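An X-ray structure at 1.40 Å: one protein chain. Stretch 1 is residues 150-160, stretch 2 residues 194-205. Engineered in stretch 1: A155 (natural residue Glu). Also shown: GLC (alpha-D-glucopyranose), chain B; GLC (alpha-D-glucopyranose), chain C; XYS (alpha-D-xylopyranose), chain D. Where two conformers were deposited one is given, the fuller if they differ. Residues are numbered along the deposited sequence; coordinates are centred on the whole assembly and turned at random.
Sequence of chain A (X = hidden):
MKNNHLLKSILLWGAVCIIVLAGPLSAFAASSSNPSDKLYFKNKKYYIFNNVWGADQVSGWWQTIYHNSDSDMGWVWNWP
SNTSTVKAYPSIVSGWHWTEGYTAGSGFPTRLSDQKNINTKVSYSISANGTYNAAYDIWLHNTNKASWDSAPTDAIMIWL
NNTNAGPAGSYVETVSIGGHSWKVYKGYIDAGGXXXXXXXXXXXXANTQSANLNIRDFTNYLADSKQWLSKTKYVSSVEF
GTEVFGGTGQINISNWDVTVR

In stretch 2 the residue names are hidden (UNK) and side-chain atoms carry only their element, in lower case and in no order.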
# COMPACT_ATOMS: atom_id res chain seq x y z
N SER A 150 30.69 -16.04 -8.58
CA SER A 150 31.84 -15.71 -9.41
C SER A 150 31.99 -14.22 -9.54
O SER A 150 31.26 -13.58 -10.29
CB SER A 150 31.72 -16.33 -10.80
OG SER A 150 31.56 -17.75 -10.77
N ALA A 151 32.99 -13.63 -8.86
CA ALA A 151 33.20 -12.19 -8.95
C ALA A 151 33.70 -11.84 -10.34
O ALA A 151 34.63 -12.47 -10.83
CB ALA A 151 34.24 -11.70 -7.90
N PRO A 152 33.09 -10.85 -11.00
CA PRO A 152 33.60 -10.39 -12.29
C PRO A 152 35.01 -9.85 -12.20
O PRO A 152 35.47 -9.44 -11.13
CB PRO A 152 32.63 -9.28 -12.68
CG PRO A 152 31.39 -9.61 -11.97
CD PRO A 152 31.83 -10.17 -10.65
N THR A 153 35.65 -9.80 -13.36
CA THR A 153 36.94 -9.15 -13.48
C THR A 153 36.85 -7.70 -13.96
O THR A 153 37.73 -6.87 -13.67
CB THR A 153 37.88 -9.93 -14.43
OG1 THR A 153 37.23 -10.07 -15.69
CG2 THR A 153 38.19 -11.30 -13.87
N ASP A 154 35.81 -7.37 -14.71
CA ASP A 154 35.64 -6.07 -15.30
C ASP A 154 34.16 -5.78 -15.51
O ASP A 154 33.36 -6.68 -15.75
CB ASP A 154 36.28 -6.01 -16.70
CG ASP A 154 37.74 -6.42 -16.74
OD1 ASP A 154 38.01 -7.63 -16.82
OD2 ASP A 154 38.62 -5.53 -16.66
N ALA A 155 33.85 -4.50 -15.42
CA ALA A 155 32.57 -3.93 -15.77
C ALA A 155 32.78 -2.83 -16.79
O ALA A 155 33.69 -2.00 -16.62
CB ALA A 155 31.86 -3.36 -14.56
N ILE A 156 31.92 -2.79 -17.81
CA ILE A 156 31.85 -1.68 -18.74
C ILE A 156 30.47 -1.05 -18.61
O ILE A 156 29.48 -1.77 -18.66
CB ILE A 156 32.09 -2.15 -20.17
CG1 ILE A 156 33.46 -2.80 -20.30
CG2 ILE A 156 31.88 -1.00 -21.15
CD1 ILE A 156 33.62 -3.52 -21.68
N MET A 157 30.41 0.25 -18.41
CA MET A 157 29.16 0.97 -18.34
C MET A 157 29.05 1.93 -19.51
O MET A 157 30.03 2.59 -19.89
CB MET A 157 29.07 1.77 -17.06
CG MET A 157 29.28 0.96 -15.83
SD MET A 157 28.69 1.84 -14.38
CE MET A 157 26.92 1.53 -14.48
N ILE A 158 27.87 2.05 -20.08
CA ILE A 158 27.60 2.96 -21.18
C ILE A 158 26.38 3.76 -20.80
O ILE A 158 25.25 3.24 -20.86
CB ILE A 158 27.45 2.23 -22.53
CG1 ILE A 158 28.63 1.29 -22.82
CG2 ILE A 158 27.22 3.26 -23.65
CD1 ILE A 158 28.51 0.46 -24.04
N TRP A 159 26.59 4.99 -20.40
CA TRP A 159 25.53 5.85 -19.89
C TRP A 159 24.89 6.66 -21.02
O TRP A 159 25.55 7.49 -21.66
CB TRP A 159 26.01 6.83 -18.82
CG TRP A 159 26.64 6.27 -17.58
CD1 TRP A 159 27.34 5.09 -17.43
CD2 TRP A 159 26.72 6.94 -16.33
NE1 TRP A 159 27.80 4.99 -16.14
CE2 TRP A 159 27.44 6.12 -15.45
CE3 TRP A 159 26.25 8.16 -15.88
CZ2 TRP A 159 27.69 6.48 -14.13
CZ3 TRP A 159 26.50 8.52 -14.55
CH2 TRP A 159 27.23 7.67 -13.71
N LEU A 160 23.61 6.42 -21.25
CA LEU A 160 22.82 7.19 -22.20
C LEU A 160 22.17 8.39 -21.55
O LEU A 160 21.75 9.31 -22.24
CB LEU A 160 21.77 6.29 -22.84
CG LEU A 160 22.27 5.09 -23.61
CD1 LEU A 160 21.12 4.33 -24.29
CD2 LEU A 160 23.39 5.42 -24.63
N UNK A 194 39.90 -9.45 -1.91
CA UNK A 194 40.59 -9.58 -3.19
C UNK A 194 39.68 -9.58 -4.39
O UNK A 194 40.15 -9.48 -5.53
N UNK A 195 38.38 -9.75 -4.16
CA UNK A 195 37.41 -9.63 -5.22
C UNK A 195 37.28 -8.17 -5.61
O UNK A 195 37.31 -7.27 -4.77
c UNK A 195 36.04 -10.13 -4.78
c UNK A 195 36.04 -11.58 -4.37
n UNK A 195 34.37 -10.87 -1.64
c UNK A 195 34.64 -12.05 -3.93
c UNK A 195 33.85 -11.09 -3.03
N UNK A 196 37.11 -7.93 -6.90
CA UNK A 196 36.98 -6.56 -7.36
C UNK A 196 37.24 -6.52 -8.83
O UNK A 196 37.90 -7.39 -9.39
N UNK A 197 36.72 -5.48 -9.46
CA UNK A 197 36.76 -5.38 -10.90
C UNK A 197 37.14 -3.99 -11.37
O UNK A 197 36.80 -3.00 -10.77
n UNK A 197 32.47 -4.02 -10.15
c UNK A 197 32.85 -7.52 -8.07
c UNK A 197 33.52 -4.11 -11.02
c UNK A 197 32.46 -5.13 -9.36
c UNK A 197 31.80 -6.68 -7.70
c UNK A 197 33.72 -7.15 -9.09
c UNK A 197 33.51 -5.95 -9.76
c UNK A 197 34.20 -5.28 -10.80
c UNK A 197 31.58 -5.49 -8.32
c UNK A 197 35.42 -5.80 -11.52
N UNK A 198 37.84 -3.94 -12.50
CA UNK A 198 37.95 -2.68 -13.22
C UNK A 198 36.58 -2.20 -13.61
O UNK A 198 35.70 -3.02 -13.92
c UNK A 198 40.16 -3.44 -14.09
n UNK A 198 40.47 -4.66 -14.55
c UNK A 198 38.80 -2.89 -14.44
o UNK A 198 40.89 -2.81 -13.33
N UNK A 199 36.40 -0.88 -13.67
CA UNK A 199 35.17 -0.31 -14.20
C UNK A 199 35.54 0.77 -15.21
O UNK A 199 36.24 1.74 -14.89
c UNK A 199 32.90 0.71 -13.72
c UNK A 199 34.86 1.17 -12.11
c UNK A 199 34.21 0.18 -13.08
N UNK A 200 35.05 0.59 -16.42
CA UNK A 200 35.26 1.48 -17.51
C UNK A 200 33.91 2.07 -17.90
O UNK A 200 33.00 1.31 -18.29
c UNK A 200 38.30 0.54 -18.40
c UNK A 200 38.12 -2.19 -17.99
c UNK A 200 36.99 -1.42 -18.22
c UNK A 200 37.07 -0.06 -18.42
c UNK A 200 39.43 -0.22 -18.14
c UNK A 200 39.36 -1.57 -17.96
c UNK A 200 35.83 0.74 -18.72
N UNK A 201 33.77 3.37 -17.73
CA UNK A 201 32.48 4.04 -17.98
C UNK A 201 32.59 4.98 -19.15
O UNK A 201 33.54 5.76 -19.24
c UNK A 201 31.99 4.84 -16.76
o UNK A 201 31.91 3.99 -15.61
N UNK A 202 31.62 4.90 -20.04
CA UNK A 202 31.45 5.75 -21.20
C UNK A 202 30.18 6.57 -21.02
O UNK A 202 29.10 6.00 -20.97
c UNK A 202 33.89 2.10 -22.37
c UNK A 202 32.51 4.05 -22.77
c UNK A 202 34.82 2.54 -23.33
c UNK A 202 31.30 4.88 -22.46
c UNK A 202 34.58 3.71 -23.98
c UNK A 202 33.45 4.49 -23.71
c UNK A 202 32.75 2.85 -22.11
N UNK A 203 30.33 7.87 -20.83
CA UNK A 203 29.19 8.75 -20.54
C UNK A 203 28.90 9.63 -21.74
O UNK A 203 29.74 10.44 -22.15
c UNK A 203 29.46 8.65 -18.06
c UNK A 203 29.39 9.59 -19.26
c UNK A 203 29.65 9.33 -16.74
c UNK A 203 28.25 10.67 -19.09
N UNK A 204 27.75 9.47 -22.34
CA UNK A 204 27.46 10.23 -23.55
C UNK A 204 27.54 11.69 -23.26
O UNK A 204 27.15 12.13 -22.21
c UNK A 204 25.97 10.20 -25.62
c UNK A 204 23.91 11.16 -28.06
n UNK A 204 24.44 10.04 -27.58
n UNK A 204 23.82 11.30 -29.40
c UNK A 204 24.62 9.73 -26.15
c UNK A 204 26.09 9.84 -24.14
n UNK A 204 23.49 12.14 -27.30
N UNK A 205 28.08 12.50 -24.20
CA UNK A 205 28.31 13.91 -23.87
C UNK A 205 27.03 14.71 -23.74
O UNK A 205 27.03 15.75 -23.07
c UNK A 205 30.65 13.97 -24.83
o UNK A 205 28.72 14.42 -26.20
c UNK A 205 29.25 14.60 -24.89
C1 GLC B . 28.83 -0.40 -11.65
C2 GLC B . 29.39 -1.17 -10.46
C3 GLC B . 28.67 -2.50 -10.36
C4 GLC B . 27.19 -2.23 -10.13
C5 GLC B . 26.73 -1.42 -11.35
C6 GLC B . 25.21 -1.19 -11.42
O1 GLC B . 29.47 0.82 -11.87
O2 GLC B . 30.76 -1.50 -10.53
O3 GLC B . 29.37 -3.22 -9.35
O4 GLC B . 26.47 -3.44 -10.11
O5 GLC B . 27.44 -0.19 -11.38
O6 GLC B . 24.71 -0.59 -10.24
C1 GLC C . 29.50 5.57 -8.61
C2 GLC C . 29.10 5.36 -10.05
C3 GLC C . 28.32 4.08 -10.23
C4 GLC C . 28.99 2.89 -9.55
C5 GLC C . 29.41 3.29 -8.12
C6 GLC C . 30.20 2.17 -7.46
O2 GLC C . 28.28 6.43 -10.46
O3 GLC C . 28.20 3.81 -11.60
O4 GLC C . 28.12 1.76 -9.56
O5 GLC C . 30.24 4.43 -8.18
O6 GLC C . 30.28 2.43 -6.05
C1 XYS D . 29.95 -5.45 -4.48
C2 XYS D . 29.86 -5.55 -3.00
C3 XYS D . 29.40 -4.20 -2.47
C4 XYS D . 30.37 -3.10 -2.90
C5 XYS D . 30.54 -3.15 -4.41
O2 XYS D . 28.87 -6.50 -2.66
O3 XYS D . 29.26 -4.26 -1.07
O4 XYS D . 29.80 -1.87 -2.51
O5 XYS D . 30.86 -4.49 -4.78
O HOH W 1 36.99 -10.17 -8.93
O HOH W 2 39.83 -7.81 -12.13

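Position 194 carries no side-chain atoms and lies beyond reach of stretch 1. Its phi/psi of 91/-14 would jam a CB against the preceding carbonyl O; it is glycine, G194. Position 195 has four carbons in a row ending in nitrogen, a lysine. K195 sets its CB 3.9 Å from A151 CB, while the chain's end leads away. Position 196 again lacks side-chain atoms, and phi/psi of 162/157 calls for glycine. The N of G196 donates to water 1 (3.0 Å), which in turn donates to P152 O (2.8 Å from the water O), bridging the two stretches just ahead of the first direct backbone bond.

Position 197 shows one carbon, then fused five- and six-membered rings with eight carbons and one nitrogen: tryptophan. W197 CZ3 packs 3.8 Å from P152 CD, and its CD1 lies 4.0 Å from CB of the engineered A155. Its NE1 donates to O2 of the chain B glucose (3.1 Å), with P152 O also near the ring's edge.

Position 198 has two carbons, the second bearing one oxygen and one nitrogen. The nitrogen sits 2.9 Å from D154 OD2 and donates at 163°, as an amide should, so this is asparagine. N198 N also donates to T153 O (3.2 Å, 140°).

Position 199 is one carbon carrying two more, valine; V199 CG2 lies 4.2 Å from M157 CG. Position 200 is one carbon and a six-carbon ring without a hydroxyl, phenylalanine. F200 CE2 brings the ring edge 3.6 Å from D154 OD2, and CD2 is 4.3 Å from I156 CG1.

Position 201, one carbon then one oxygen, is serine; S201 OG is 3.9 Å from M157 CB. Position 202 repeats the carbon and six-carbon ring: phenylalanine, with F202 CE1 3.9 Å from I156 CG2.

Position 203 has four carbons forked at the first, one arm two carbons long: isoleucine. I203 CD1 stands 3.8 Å from the centroid of the W159 six-membered ring, 14° off its normal, a CH-pi contact. Position 204, three carbons, nitrogen, then a carbon with two nitrogens, is arginine; R204 N donates to W159 O (3.0 Å). Position 205, one carbon carrying an oxygen and a carbon, is threonine, and T205 makes no contact.

The contact is a parallel strand pair, axes 24° apart. Backbone bonds alternate, A155 N to N198 O (2.8 Å), then F200 N to A155 O (2.9 Å), continuing to R204. D154, I156 and I158 share a face with N198, F200 and F202; A155, M157 and W159 share the other with V199, S201 and I203.

Stretch 2 (194-205) GKGWNVFSFIRT
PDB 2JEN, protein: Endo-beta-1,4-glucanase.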